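Excinuclease ABC, subunit A. (Deinococcus radiodurans, PDB 2VF7) probably binds and hydrolyses ATP and binds DNA as a zinc-containing UvrA-family protein of the ABC superfamily, acting in the recognition and excision repair of damaged DNA. Local coordinates at residues A581-L586 against G752-L757; C641-G646 against C664-G669; G648-E653 against V660-P665. The protein carries 1 engineered substitution. All blocks are in the same frame, centred on the assembly; numbering follows the deposited sequence.

Interaction 1. Residues A581-L586 against G752-L757; sequences AQITRL and GTVYVL
Val754 packs between Ile583, in the loop leading into the outer strand, and Leu586, in that strand, and its CG1 makes both contacts. That methyl lies between the backbone N and the carbonyl carbon (chi1 56°), which turns it across the strand gap. The Ile583 and Val754 side chains cross obliquely, CG2 of the first 3.9 Å from CG1 of the second, and Leu586 CD2 approaches the same Val754 methyl at 4.0 Å. Leu586 CD2 also reaches on to Val756 CG1, so one leucine methyl spans two valines on the same face. Branched and aliphatic residues suit this face because helix 536-551, which follows the P-loop, packs on it: Leu548 touches both Leu586 and Val754. The two strands run in parallel, with 585-589 at the outer margin, within this chain, of the nucleotide-binding domain's mixed sheet and 753-758 next to it; the latter has the sequence and position of the Walker B strand of ABC ATPases. On the opposite face Arg585 CB rests against Thr753 CB at 3.8 Å. The arginine chain then bends at chi3 (-50°) and its guanidinium forms a salt bridge through NH2 with Glu744, whose backbone oxygen also bonds Tyr755 OH. Thr753 OG1 stands 3.3 Å above the Tyr755 ring plane, toward the rim. Backbone bonds set the pairing. Gly752 O accepts a nearly straight bond from Thr584 N at 2.7 Å (172°) and a weak one from Arg585 N, while Val754 N donates to Arg585 O at 2.9 Å. Glycine is needed at 752 because its backbone angles would press a CB against the preceding carbonyl oxygen, and that CB would also lie about 3.1 Å from Thr584 OG1.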
ATOM      1  N   ALA A 581     -40.744 -40.358  -9.780  1.00 61.75           N
ATOM      2  CA  ALA A 581     -40.915 -41.173  -8.570  1.00 61.93           C
ATOM      3  C   ALA A 581     -39.684 -42.035  -8.236  1.00 61.96           C
ATOM      4  O   ALA A 581     -39.690 -42.791  -7.258  1.00 62.10           O
ATOM      5  CB  ALA A 581     -42.183 -42.025  -8.662  1.00 61.49           C
ATOM      6  N   GLN A 582     -38.634 -41.899  -9.046  1.00 61.77           N
ATOM      7  CA  GLN A 582     -37.356 -42.567  -8.800  1.00 61.82           C
ATOM      8  C   GLN A 582     -36.347 -41.667  -8.062  1.00 61.74           C
ATOM      9  O   GLN A 582     -35.316 -42.147  -7.583  1.00 61.35           O
ATOM     10  CB  GLN A 582     -36.754 -43.056 -10.127  1.00 61.80           C
ATOM     11  CG  GLN A 582     -37.540 -44.165 -10.816  1.00 61.57           C
ATOM     12  CD  GLN A 582     -36.927 -44.595 -12.138  1.00 61.93           C
ATOM     13  OE1 GLN A 582     -37.639 -44.833 -13.115  1.00 62.73           O
ATOM     14  NE2 GLN A 582     -35.601 -44.692 -12.179  1.00 62.63           N
ATOM     15  N   ILE A 583     -36.648 -40.370  -7.982  1.00 61.97           N
ATOM     16  CA  ILE A 583     -35.723 -39.384  -7.411  1.00 62.31           C
ATOM     17  C   ILE A 583     -36.213 -38.813  -6.077  1.00 62.64           C
ATOM     18  O   ILE A 583     -37.288 -38.205  -5.992  1.00 62.78           O
ATOM     19  CB  ILE A 583     -35.402 -38.231  -8.394  1.00 62.23           C
ATOM     20  CG1 ILE A 583     -34.947 -38.784  -9.741  1.00 61.96           C
ATOM     21  CG2 ILE A 583     -34.309 -37.321  -7.811  1.00 62.90           C
ATOM     22  CD1 ILE A 583     -34.634 -37.710 -10.786  1.00 62.35           C
ATOM     23  N   THR A 584     -35.394 -39.009  -5.048  1.00 62.95           N
ATOM     24  CA  THR A 584     -35.733 -38.660  -3.675  1.00 63.25           C
ATOM     25  C   THR A 584     -35.018 -37.384  -3.246  1.00 63.43           C
ATOM     26  O   THR A 584     -35.643 -36.440  -2.748  1.00 63.68           O
ATOM     27  CB  THR A 584     -35.346 -39.807  -2.722  1.00 63.17           C
ATOM     28  OG1 THR A 584     -36.019 -41.007  -3.127  1.00 63.11           O
ATOM     29  CG2 THR A 584     -35.722 -39.473  -1.281  1.00 63.60           C
ATOM     30  N   ARG A 585     -33.704 -37.370  -3.437  1.00 63.52           N
ATOM     31  CA  ARG A 585     -32.877 -36.242  -3.048  1.00 63.50           C
ATOM     32  C   ARG A 585     -32.095 -35.653  -4.217  1.00 63.21           C
ATOM     33  O   ARG A 585     -31.732 -36.355  -5.162  1.00 63.14           O
ATOM     34  CB  ARG A 585     -31.883 -36.663  -1.975  1.00 63.53           C
ATOM     35  CG  ARG A 585     -32.478 -36.897  -0.619  1.00 64.81           C
ATOM     36  CD  ARG A 585     -31.438 -36.581   0.445  1.00 66.81           C
ATOM     37  NE  ARG A 585     -30.158 -37.246   0.191  1.00 67.79           N
ATOM     38  CZ  ARG A 585     -28.979 -36.794   0.610  1.00 68.90           C
ATOM     39  NH1 ARG A 585     -28.897 -35.660   1.298  1.00 69.29           N
ATOM     40  NH2 ARG A 585     -27.873 -37.471   0.327  1.00 69.44           N
ATOM     41  N   LEU A 586     -31.862 -34.348  -4.118  1.00 62.88           N
ATOM     42  CA  LEU A 586     -30.908 -33.621  -4.925  1.00 62.66           C
ATOM     43  C   LEU A 586     -29.720 -33.340  -4.016  1.00 62.61           C
ATOM     44  O   LEU A 586     -29.880 -32.867  -2.895  1.00 62.25           O
ATOM     45  CB  LEU A 586     -31.552 -32.311  -5.408  1.00 62.69           C
ATOM     46  CG  LEU A 586     -30.895 -31.183  -6.224  1.00 62.27           C
ATOM     47  CD1 LEU A 586     -30.053 -30.258  -5.371  1.00 62.85           C
ATOM     48  CD2 LEU A 586     -30.117 -31.677  -7.437  1.00 62.42           C
ATOM     49  N   GLY A 752     -31.629 -43.338  -5.201  1.00 62.34           N
ATOM     50  CA  GLY A 752     -32.637 -42.292  -5.039  1.00 61.55           C
ATOM     51  C   GLY A 752     -32.133 -40.859  -5.106  1.00 60.92           C
ATOM     52  O   GLY A 752     -32.904 -39.940  -5.399  1.00 61.00           O
ATOM     53  N   THR A 753     -30.850 -40.655  -4.831  1.00 59.99           N
ATOM     54  CA  THR A 753     -30.285 -39.309  -4.883  1.00 59.26           C
ATOM     55  C   THR A 753     -29.602 -39.020  -6.225  1.00 58.90           C
ATOM     56  O   THR A 753     -28.837 -39.836  -6.734  1.00 58.50           O
ATOM     57  CB  THR A 753     -29.388 -38.959  -3.639  1.00 59.00           C
ATOM     58  OG1 THR A 753     -28.331 -38.072  -4.024  1.00 59.76           O
ATOM     59  CG2 THR A 753     -28.786 -40.191  -2.996  1.00 58.53           C
ATOM     60  N   VAL A 754     -29.911 -37.864  -6.799  1.00 58.82           N
ATOM     61  CA  VAL A 754     -29.203 -37.374  -7.980  1.00 58.90           C
ATOM     62  C   VAL A 754     -28.081 -36.449  -7.518  1.00 58.60           C
ATOM     63  O   VAL A 754     -28.325 -35.474  -6.789  1.00 58.87           O
ATOM     64  CB  VAL A 754     -30.170 -36.669  -8.995  1.00 59.22           C
ATOM     65  CG1 VAL A 754     -30.929 -35.527  -8.335  1.00 59.93           C
ATOM     66  CG2 VAL A 754     -29.433 -36.163 -10.229  1.00 58.85           C
ATOM     67  N   TYR A 755     -26.845 -36.782  -7.899  1.00 58.24           N
ATOM     68  CA  TYR A 755     -25.691 -35.935  -7.596  1.00 57.52           C
ATOM     69  C   TYR A 755     -25.331 -35.109  -8.810  1.00 57.57           C
ATOM     70  O   TYR A 755     -24.989 -35.668  -9.852  1.00 57.39           O
ATOM     71  CB  TYR A 755     -24.477 -36.774  -7.190  1.00 57.27           C
ATOM     72  CG  TYR A 755     -24.641 -37.529  -5.897  1.00 57.00           C
ATOM     73  CD1 TYR A 755     -25.295 -38.754  -5.874  1.00 56.90           C
ATOM     74  CD2 TYR A 755     -24.153 -37.018  -4.696  1.00 56.92           C
ATOM     75  CE1 TYR A 755     -25.462 -39.454  -4.703  1.00 56.83           C
ATOM     76  CE2 TYR A 755     -24.316 -37.721  -3.503  1.00 56.72           C
ATOM     77  CZ  TYR A 755     -24.973 -38.944  -3.526  1.00 56.66           C
ATOM     78  OH  TYR A 755     -25.154 -39.672  -2.387  1.00 56.77           O
ATOM     79  N   VAL A 756     -25.398 -33.786  -8.678  1.00 57.72           N
ATOM     80  CA  VAL A 756     -24.916 -32.908  -9.741  1.00 58.18           C
ATOM     81  C   VAL A 756     -23.572 -32.251  -9.385  1.00 58.81           C
ATOM     82  O   VAL A 756     -23.424 -31.568  -8.371  1.00 58.12           O
ATOM     83  CB  VAL A 756     -25.985 -31.903 -10.256  1.00 58.19           C
ATOM     84  CG1 VAL A 756     -27.363 -32.579 -10.372  1.00 57.06           C
ATOM     85  CG2 VAL A 756     -26.063 -30.694  -9.373  1.00 59.15           C
ATOM     86  N   LEU A 757     -22.597 -32.495 -10.253  1.00 60.00           N
ATOM     87  CA  LEU A 757     -21.202 -32.173 -10.004  1.00 61.24           C
ATOM     88  C   LEU A 757     -20.611 -31.328 -11.150  1.00 62.42           C
ATOM     89  O   LEU A 757     -20.784 -31.637 -12.334  1.00 62.42           O
ATOM     90  CB  LEU A 757     -20.413 -33.480  -9.866  1.00 61.20           C
ATOM     91  CG  LEU A 757     -20.414 -34.405  -8.631  1.00 61.59           C
ATOM     92  CD1 LEU A 757     -21.690 -34.408  -7.822  1.00 62.58           C
ATOM     93  CD2 LEU A 757     -20.059 -35.844  -9.029  1.00 61.18           C
TER

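Interaction 2. Residues C641-G646 against C664-G669; sequences CEHCQG and CPVCHG. With ZN (zinc ion), chain G.
Cys664 brings its sulfur to the zinc ion and, in the same move, against the Cys641-Gly646 loop: SG is anti to its own backbone N (chi1 176°), binds the zinc ion at 2.4 Å and lies 3.6 Å from His643 CD2, approaching that ring obliquely. The sulfur also accepts a hydrogen bond from Val666 N, which ties the turn to the metal ligand. Pro665 comes next; its CG reaches His643 NE2 at 3.4 Å, the proline and histidine side chains crossing at about a right angle. The fixed phi of proline suits the tight turn here. Val666 then lays CG2 over one face of the His643 ring, 3.6 Å from the ring centroid, as a CH-pi contact. The imidazole is thus met by three consecutive residues at the solvent-exposed outside of the site, where it can pack its carbons on the turn and is polar enough to be exposed. Cys667 completes the second pair of ligands: its SG, between the backbone N and the carbonyl carbon (chi1 67°), binds the zinc ion at 2.3 Å, and its CB packs 3.9 Å from Cys641 CB. Gly669 closes the loop by donating its N-H to Cys667 SG, with backbone angles that would jam a CB against the preceding carbonyl oxygen. From the 641-646 loop, Cys641 and Cys644 supply the remaining two thiolates. The N-H bonds to Cys664 SG and Cys667 SG are likely to offset part of the negative charge on those sulfurs. Two CxxC loops facing each other across one metal form a four-cysteine site of the zinc-finger type.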
ATOM      1  N   CYS A 641      -8.874 -20.706  22.821  1.00 54.28           N
ATOM      2  CA  CYS A 641      -8.141 -19.459  22.921  1.00 54.21           C
ATOM      3  C   CYS A 641      -9.096 -18.359  22.506  1.00 54.38           C
ATOM      4  O   CYS A 641      -9.647 -18.380  21.408  1.00 54.73           O
ATOM      5  CB  CYS A 641      -6.927 -19.495  22.004  1.00 54.06           C
ATOM      6  SG  CYS A 641      -6.077 -17.938  21.903  1.00 53.98           S
ATOM      7  N   GLU A 642      -9.319 -17.411  23.396  1.00 54.94           N
ATOM      8  CA  GLU A 642     -10.267 -16.348  23.118  1.00 55.17           C
ATOM      9  C   GLU A 642      -9.637 -15.158  22.409  1.00 55.08           C
ATOM     10  O   GLU A 642     -10.352 -14.247  21.987  1.00 55.08           O
ATOM     11  CB  GLU A 642     -10.992 -15.893  24.394  1.00 55.16           C
ATOM     12  CG  GLU A 642     -12.447 -15.499  24.131  1.00 56.29           C
ATOM     13  CD  GLU A 642     -13.249 -16.684  23.605  1.00 59.40           C
ATOM     14  OE1 GLU A 642     -12.899 -17.837  23.936  1.00 60.47           O
ATOM     15  OE2 GLU A 642     -14.223 -16.475  22.859  1.00 60.35           O
ATOM     16  N   HIS A 643      -8.311 -15.165  22.275  1.00 54.81           N
ATOM     17  CA  HIS A 643      -7.609 -14.097  21.552  1.00 55.40           C
ATOM     18  C   HIS A 643      -7.933 -14.155  20.050  1.00 55.71           C
ATOM     19  O   HIS A 643      -8.079 -13.121  19.392  1.00 55.48           O
ATOM     20  CB  HIS A 643      -6.097 -14.189  21.804  1.00 55.50           C
ATOM     21  CG  HIS A 643      -5.291 -13.121  21.121  1.00 55.15           C
ATOM     22  ND1 HIS A 643      -4.892 -11.968  21.760  1.00 54.97           N
ATOM     23  CD2 HIS A 643      -4.785 -13.051  19.866  1.00 53.94           C
ATOM     24  CE1 HIS A 643      -4.186 -11.227  20.924  1.00 54.72           C
ATOM     25  NE2 HIS A 643      -4.109 -11.860  19.767  1.00 54.44           N
ATOM     26  N   CYS A 644      -8.058 -15.379  19.536  1.00 55.97           N
ATOM     27  CA  CYS A 644      -8.404 -15.646  18.134  1.00 56.34           C
ATOM     28  C   CYS A 644      -9.769 -16.296  18.056  1.00 56.01           C
ATOM     29  O   CYS A 644     -10.197 -16.674  16.978  1.00 56.49           O
ATOM     30  CB  CYS A 644      -7.389 -16.593  17.515  1.00 55.65           C
ATOM     31  SG  CYS A 644      -7.265 -18.105  18.483  1.00 58.65           S
ATOM     32  N   GLN A 645     -10.436 -16.437  19.202  1.00 56.14           N
ATOM     33  CA  GLN A 645     -11.758 -17.055  19.289  1.00 56.08           C
ATOM     34  C   GLN A 645     -11.748 -18.489  18.731  1.00 56.43           C
ATOM     35  O   GLN A 645     -12.715 -18.945  18.112  1.00 55.82           O
ATOM     36  CB  GLN A 645     -12.795 -16.195  18.557  1.00 56.03           C
ATOM     37  CG  GLN A 645     -13.312 -14.986  19.325  1.00 56.72           C
ATOM     38  CD  GLN A 645     -14.698 -14.541  18.832  1.00 59.00           C
ATOM     39  OE1 GLN A 645     -15.254 -15.117  17.885  1.00 60.87           O
ATOM     40  NE2 GLN A 645     -15.262 -13.528  19.478  1.00 57.98           N
ATOM     41  N   GLY A 646     -10.634 -19.189  18.918  1.00 56.72           N
ATOM     42  CA  GLY A 646     -10.534 -20.580  18.481  1.00 57.16           C
ATOM     43  C   GLY A 646     -10.276 -20.824  17.008  1.00 57.73           C
ATOM     44  O   GLY A 646     -10.354 -21.973  16.559  1.00 58.49           O
ATOM     45  N   CYS A 664      -2.035 -17.193  15.330  1.00 57.91           N
ATOM     46  CA  CYS A 664      -2.358 -16.431  16.525  1.00 57.32           C
ATOM     47  C   CYS A 664      -1.128 -16.266  17.435  1.00 57.20           C
ATOM     48  O   CYS A 664      -0.438 -17.234  17.719  1.00 57.14           O
ATOM     49  CB  CYS A 664      -3.492 -17.124  17.271  1.00 57.15           C
ATOM     50  SG  CYS A 664      -3.925 -16.368  18.824  1.00 57.62           S
ATOM     51  N   PRO A 665      -0.832 -15.021  17.871  1.00 57.26           N
ATOM     52  CA  PRO A 665       0.323 -14.766  18.737  1.00 56.91           C
ATOM     53  C   PRO A 665       0.254 -15.421  20.124  1.00 56.96           C
ATOM     54  O   PRO A 665       1.262 -15.500  20.810  1.00 56.80           O
ATOM     55  CB  PRO A 665       0.321 -13.245  18.869  1.00 57.08           C
ATOM     56  CG  PRO A 665      -1.073 -12.839  18.569  1.00 56.83           C
ATOM     57  CD  PRO A 665      -1.540 -13.774  17.531  1.00 56.70           C
ATOM     58  N   VAL A 666      -0.917 -15.916  20.512  1.00 57.14           N
ATOM     59  CA  VAL A 666      -1.131 -16.450  21.862  1.00 56.63           C
ATOM     60  C   VAL A 666      -1.200 -17.984  21.909  1.00 57.06           C
ATOM     61  O   VAL A 666      -0.647 -18.603  22.800  1.00 57.52           O
ATOM     62  CB  VAL A 666      -2.405 -15.870  22.481  1.00 56.46           C
ATOM     63  CG1 VAL A 666      -2.612 -16.403  23.895  1.00 56.27           C
ATOM     64  CG2 VAL A 666      -2.332 -14.379  22.494  1.00 54.08           C
ATOM     65  N   CYS A 667      -1.883 -18.611  20.968  1.00 57.63           N
ATOM     66  CA  CYS A 667      -1.920 -20.066  20.968  1.00 57.92           C
ATOM     67  C   CYS A 667      -1.033 -20.616  19.868  1.00 58.42           C
ATOM     68  O   CYS A 667      -0.721 -21.809  19.859  1.00 59.13           O
ATOM     69  CB  CYS A 667      -3.349 -20.587  20.856  1.00 57.57           C
ATOM     70  SG  CYS A 667      -4.119 -20.234  19.292  1.00 56.14           S
ATOM     71  N   HIS A 668      -0.615 -19.749  18.950  1.00 58.59           N
ATOM     72  CA  HIS A 668       0.263 -20.158  17.852  1.00 59.14           C
ATOM     73  C   HIS A 668      -0.367 -21.182  16.919  1.00 58.84           C
ATOM     74  O   HIS A 668       0.340 -21.909  16.233  1.00 59.34           O
ATOM     75  CB  HIS A 668       1.598 -20.704  18.376  1.00 59.61           C
ATOM     76  CG  HIS A 668       2.363 -19.724  19.204  1.00 61.02           C
ATOM     77  ND1 HIS A 668       2.348 -19.744  20.581  1.00 62.32           N
ATOM     78  CD2 HIS A 668       3.160 -18.686  18.849  1.00 62.29           C
ATOM     79  CE1 HIS A 668       3.107 -18.764  21.042  1.00 62.35           C
ATOM     80  NE2 HIS A 668       3.609 -18.106  20.011  1.00 62.65           N
ATOM     81  N   GLY A 669      -1.693 -21.231  16.892  1.00 58.35           N
ATOM     82  CA  GLY A 669      -2.391 -22.099  15.963  1.00 57.57           C
ATOM     83  C   GLY A 669      -2.986 -23.354  16.562  1.00 56.70           C
ATOM     84  O   GLY A 669      -3.566 -24.138  15.834  1.00 56.84           O
TER
HETATM   85 ZN    ZN G 904      -5.240 -18.240  19.615  1.00 55.91          ZN

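Interaction 3. Residues G648-E653 against V660-P665. With ZN (zinc ion), chain G.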
ATOM      1  N   GLY A 648      -7.336 -20.064  15.563  1.00 57.76           N
ATOM      2  CA  GLY A 648      -5.930 -20.463  15.511  1.00 58.39           C
ATOM      3  C   GLY A 648      -5.078 -19.488  14.737  1.00 58.98           C
ATOM      4  O   GLY A 648      -3.857 -19.487  14.862  1.00 58.06           O
ATOM      5  N   TRP A 649      -5.759 -18.661  13.944  1.00 60.38           N
ATOM      6  CA  TRP A 649      -5.157 -17.738  12.993  1.00 61.93           C
ATOM      7  C   TRP A 649      -5.763 -16.345  13.084  1.00 62.35           C
ATOM      8  O   TRP A 649      -6.926 -16.187  13.447  1.00 62.70           O
ATOM      9  CB  TRP A 649      -5.288 -18.286  11.574  1.00 62.39           C
ATOM     10  CG  TRP A 649      -4.052 -19.003  11.137  1.00 63.59           C
ATOM     11  CD1 TRP A 649      -2.931 -18.447  10.568  1.00 64.80           C
ATOM     12  CD2 TRP A 649      -3.784 -20.395  11.254  1.00 62.67           C
ATOM     13  NE1 TRP A 649      -1.990 -19.417  10.306  1.00 64.08           N
ATOM     14  CE2 TRP A 649      -2.486 -20.621  10.727  1.00 63.15           C
ATOM     15  CE3 TRP A 649      -4.507 -21.471  11.758  1.00 61.87           C
ATOM     16  CZ2 TRP A 649      -1.911 -21.871  10.684  1.00 62.79           C
ATOM     17  CZ3 TRP A 649      -3.947 -22.716  11.696  1.00 64.97           C
ATOM     18  CH2 TRP A 649      -2.653 -22.913  11.168  1.00 65.12           C
ATOM     19  N   VAL A 650      -4.957 -15.340  12.766  1.00 63.02           N
ATOM     20  CA  VAL A 650      -5.373 -13.945  12.876  1.00 63.79           C
ATOM     21  C   VAL A 650      -5.135 -13.172  11.572  1.00 64.32           C
ATOM     22  O   VAL A 650      -4.104 -13.344  10.911  1.00 63.58           O
ATOM     23  CB  VAL A 650      -4.700 -13.248  14.096  1.00 63.97           C
ATOM     24  CG1 VAL A 650      -3.256 -12.788  13.777  1.00 63.50           C
ATOM     25  CG2 VAL A 650      -5.553 -12.084  14.584  1.00 64.67           C
ATOM     26  N   MET A 651      -6.103 -12.333  11.210  1.00 65.54           N
ATOM     27  CA  MET A 651      -6.025 -11.546   9.979  1.00 66.81           C
ATOM     28  C   MET A 651      -5.027 -10.389  10.089  1.00 67.54           C
ATOM     29  O   MET A 651      -5.063  -9.594  11.034  1.00 67.50           O
ATOM     30  CB  MET A 651      -7.406 -11.010   9.576  1.00 66.98           C
ATOM     31  CG  MET A 651      -7.398 -10.202   8.278  1.00 67.61           C
ATOM     32  SD  MET A 651      -8.123 -11.042   6.861  1.00 69.16           S
ATOM     33  CE  MET A 651      -9.735 -10.256   6.864  1.00 69.56           C
ATOM     34  N   VAL A 652      -4.140 -10.301   9.105  1.00 68.52           N
ATOM     35  CA  VAL A 652      -3.181  -9.219   9.062  1.00 69.61           C
ATOM     36  C   VAL A 652      -3.591  -8.196   8.002  1.00 70.44           C
ATOM     37  O   VAL A 652      -3.157  -8.252   6.850  1.00 70.42           O
ATOM     38  CB  VAL A 652      -1.706  -9.716   8.937  1.00 69.66           C
ATOM     39  CG1 VAL A 652      -1.286 -10.443  10.216  1.00 69.45           C
ATOM     40  CG2 VAL A 652      -1.501 -10.612   7.728  1.00 69.55           C
ATOM     41  N   GLU A 653      -4.462  -7.276   8.424  1.00 71.75           N
ATOM     42  CA  GLU A 653      -4.930  -6.145   7.611  1.00 72.82           C
ATOM     43  C   GLU A 653      -3.805  -5.132   7.429  1.00 73.18           C
ATOM     44  O   GLU A 653      -4.029  -3.928   7.257  1.00 73.14           O
ATOM     45  CB  GLU A 653      -6.159  -5.496   8.260  1.00 73.03           C
ATOM     46  CG  GLU A 653      -7.489  -6.165   7.889  1.00 74.13           C
ATOM     47  CD  GLU A 653      -8.057  -5.660   6.563  1.00 75.24           C
ATOM     48  OE1 GLU A 653      -8.475  -6.510   5.743  1.00 75.70           O
ATOM     49  OE2 GLU A 653      -8.080  -4.419   6.342  1.00 75.06           O
ATOM     50  N   VAL A 660      -4.093 -11.356   4.364  1.00 67.60           N
ATOM     51  CA  VAL A 660      -3.804 -12.787   4.584  1.00 65.84           C
ATOM     52  C   VAL A 660      -3.835 -13.169   6.072  1.00 64.48           C
ATOM     53  O   VAL A 660      -4.058 -12.320   6.920  1.00 64.63           O
ATOM     54  CB  VAL A 660      -2.440 -13.221   3.956  1.00 66.02           C
ATOM     55  CG1 VAL A 660      -2.461 -13.069   2.442  1.00 66.22           C
ATOM     56  CG2 VAL A 660      -1.268 -12.459   4.569  1.00 65.57           C
ATOM     57  N   TYR A 661      -3.598 -14.446   6.379  1.00 62.86           N
ATOM     58  CA  TYR A 661      -3.669 -14.960   7.761  1.00 61.26           C
ATOM     59  C   TYR A 661      -2.313 -15.348   8.367  1.00 60.50           C
ATOM     60  O   TYR A 661      -1.507 -16.002   7.726  1.00 60.25           O
ATOM     61  CB  TYR A 661      -4.654 -16.141   7.867  1.00 60.57           C
ATOM     62  CG  TYR A 661      -6.121 -15.751   7.799  1.00 59.30           C
ATOM     63  CD1 TYR A 661      -6.818 -15.779   6.585  1.00 59.09           C
ATOM     64  CD2 TYR A 661      -6.808 -15.348   8.945  1.00 57.87           C
ATOM     65  CE1 TYR A 661      -8.175 -15.421   6.518  1.00 59.57           C
ATOM     66  CE2 TYR A 661      -8.159 -14.986   8.899  1.00 58.29           C
ATOM     67  CZ  TYR A 661      -8.844 -15.033   7.682  1.00 59.52           C
ATOM     68  OH  TYR A 661     -10.183 -14.665   7.630  1.00 58.79           O
ATOM     69  N   ALA A 662      -2.080 -14.921   9.605  1.00 59.89           N
ATOM     70  CA  ALA A 662      -0.882 -15.274  10.365  1.00 59.67           C
ATOM     71  C   ALA A 662      -1.290 -16.115  11.577  1.00 59.27           C
ATOM     72  O   ALA A 662      -2.442 -16.043  12.002  1.00 59.29           O
ATOM     73  CB  ALA A 662      -0.167 -14.019  10.813  1.00 59.37           C
ATOM     74  N   PRO A 663      -0.367 -16.934  12.131  1.00 59.28           N
ATOM     75  CA  PRO A 663      -0.793 -17.733  13.301  1.00 58.90           C
ATOM     76  C   PRO A 663      -1.057 -16.834  14.509  1.00 58.49           C
ATOM     77  O   PRO A 663      -0.401 -15.812  14.666  1.00 59.19           O
ATOM     78  CB  PRO A 663       0.398 -18.666  13.560  1.00 58.93           C
ATOM     79  CG  PRO A 663       1.273 -18.561  12.327  1.00 59.52           C
ATOM     80  CD  PRO A 663       1.043 -17.191  11.773  1.00 59.26           C
ATOM     81  N   CYS A 664      -2.035 -17.193  15.330  1.00 57.91           N
ATOM     82  CA  CYS A 664      -2.358 -16.431  16.525  1.00 57.32           C
ATOM     83  C   CYS A 664      -1.128 -16.266  17.435  1.00 57.20           C
ATOM     84  O   CYS A 664      -0.438 -17.234  17.719  1.00 57.14           O
ATOM     85  CB  CYS A 664      -3.492 -17.124  17.271  1.00 57.15           C
ATOM     86  SG  CYS A 664      -3.925 -16.368  18.824  1.00 57.62           S
ATOM     87  N   PRO A 665      -0.832 -15.021  17.871  1.00 57.26           N
ATOM     88  CA  PRO A 665       0.323 -14.766  18.737  1.00 56.91           C
ATOM     89  C   PRO A 665       0.254 -15.421  20.124  1.00 56.96           C
ATOM     90  O   PRO A 665       1.262 -15.500  20.810  1.00 56.80           O
ATOM     91  CB  PRO A 665       0.321 -13.245  18.869  1.00 57.08           C
ATOM     92  CG  PRO A 665      -1.073 -12.839  18.569  1.00 56.83           C
ATOM     93  CD  PRO A 665      -1.540 -13.774  17.531  1.00 56.70           C
TER
HETATM   94 ZN    ZN G 904      -5.240 -18.240  19.615  1.00 55.91          ZN
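Trp649 lays its indole over the backbone of Pro663, whose CA sits above the face of the five-membered ring, 3.8 Å from its centroid. This is a CH-pi contact, suited to a broad flat ring beside a proline, which offers CH groups here and no N-H of its own. Trp649 NE1 lies beside Pro663 CG at 3.9 Å. Trp649 also touches Pro727 of a nearby loop, and its side chain lies about 7 Å from a bound ADP. An alanine here would probably leave Pro663 CA and the Pro727 loop without their aromatic cover and open a gap beside the strand. Strands 649-652 and 660-663 form an antiparallel beta hairpin between the two CxxC pairs of the zinc finger. In the hydrogen-bonded pair Val650 and Ala662, Ala662 N donates a hydrogen bond to Val650 O at 2.9 Å. At the zinc end, Cys664 N donates to Gly648 O at 3.0 Å from above the carbonyl plane, so the hairpin backbone itself positions a metal ligand. Tyr661 and Met651, a non-hydrogen-bonded pair, lie on the same face of the hairpin: the methionine chain, bent at chi2 (107°), brings SD over the face of the Tyr661 ring, offset toward its rim, in a Met-aromatic contact 4.5 Å from the centroid. On the other side of the hairpin the small Ala662 CB lies against Val652 CG1 at 3.8 Å. The Val652 and Val660 side chains cross obliquely, CG2 to CG2 3.7 Å. Both valines touch Ala80 of helix 77-80, an apolar residue that their methyls suit.

From the N terminus, the chain first enters interaction 1 at 581-586, the start of an outer strand of the second ATP-binding sheet. It returns to that sheet only at 752-757, closing a long loop of 165 residues that holds the other two contacts. Within it, segment 641-646 opens interaction 2 and 648-653 opens interaction 3; 660-665 then closes the hairpin, and 664-669 closes the zinc site just beyond. The hairpin loop nests within the zinc-site loop, and the two contacts share Cys664 and Pro665. The centres of interactions 2 and 3 lie 42 and 41 Å from that of interaction 1; because both sit between its two strands in the chain, the zinc unit reads as an insertion in the ATP-binding domain.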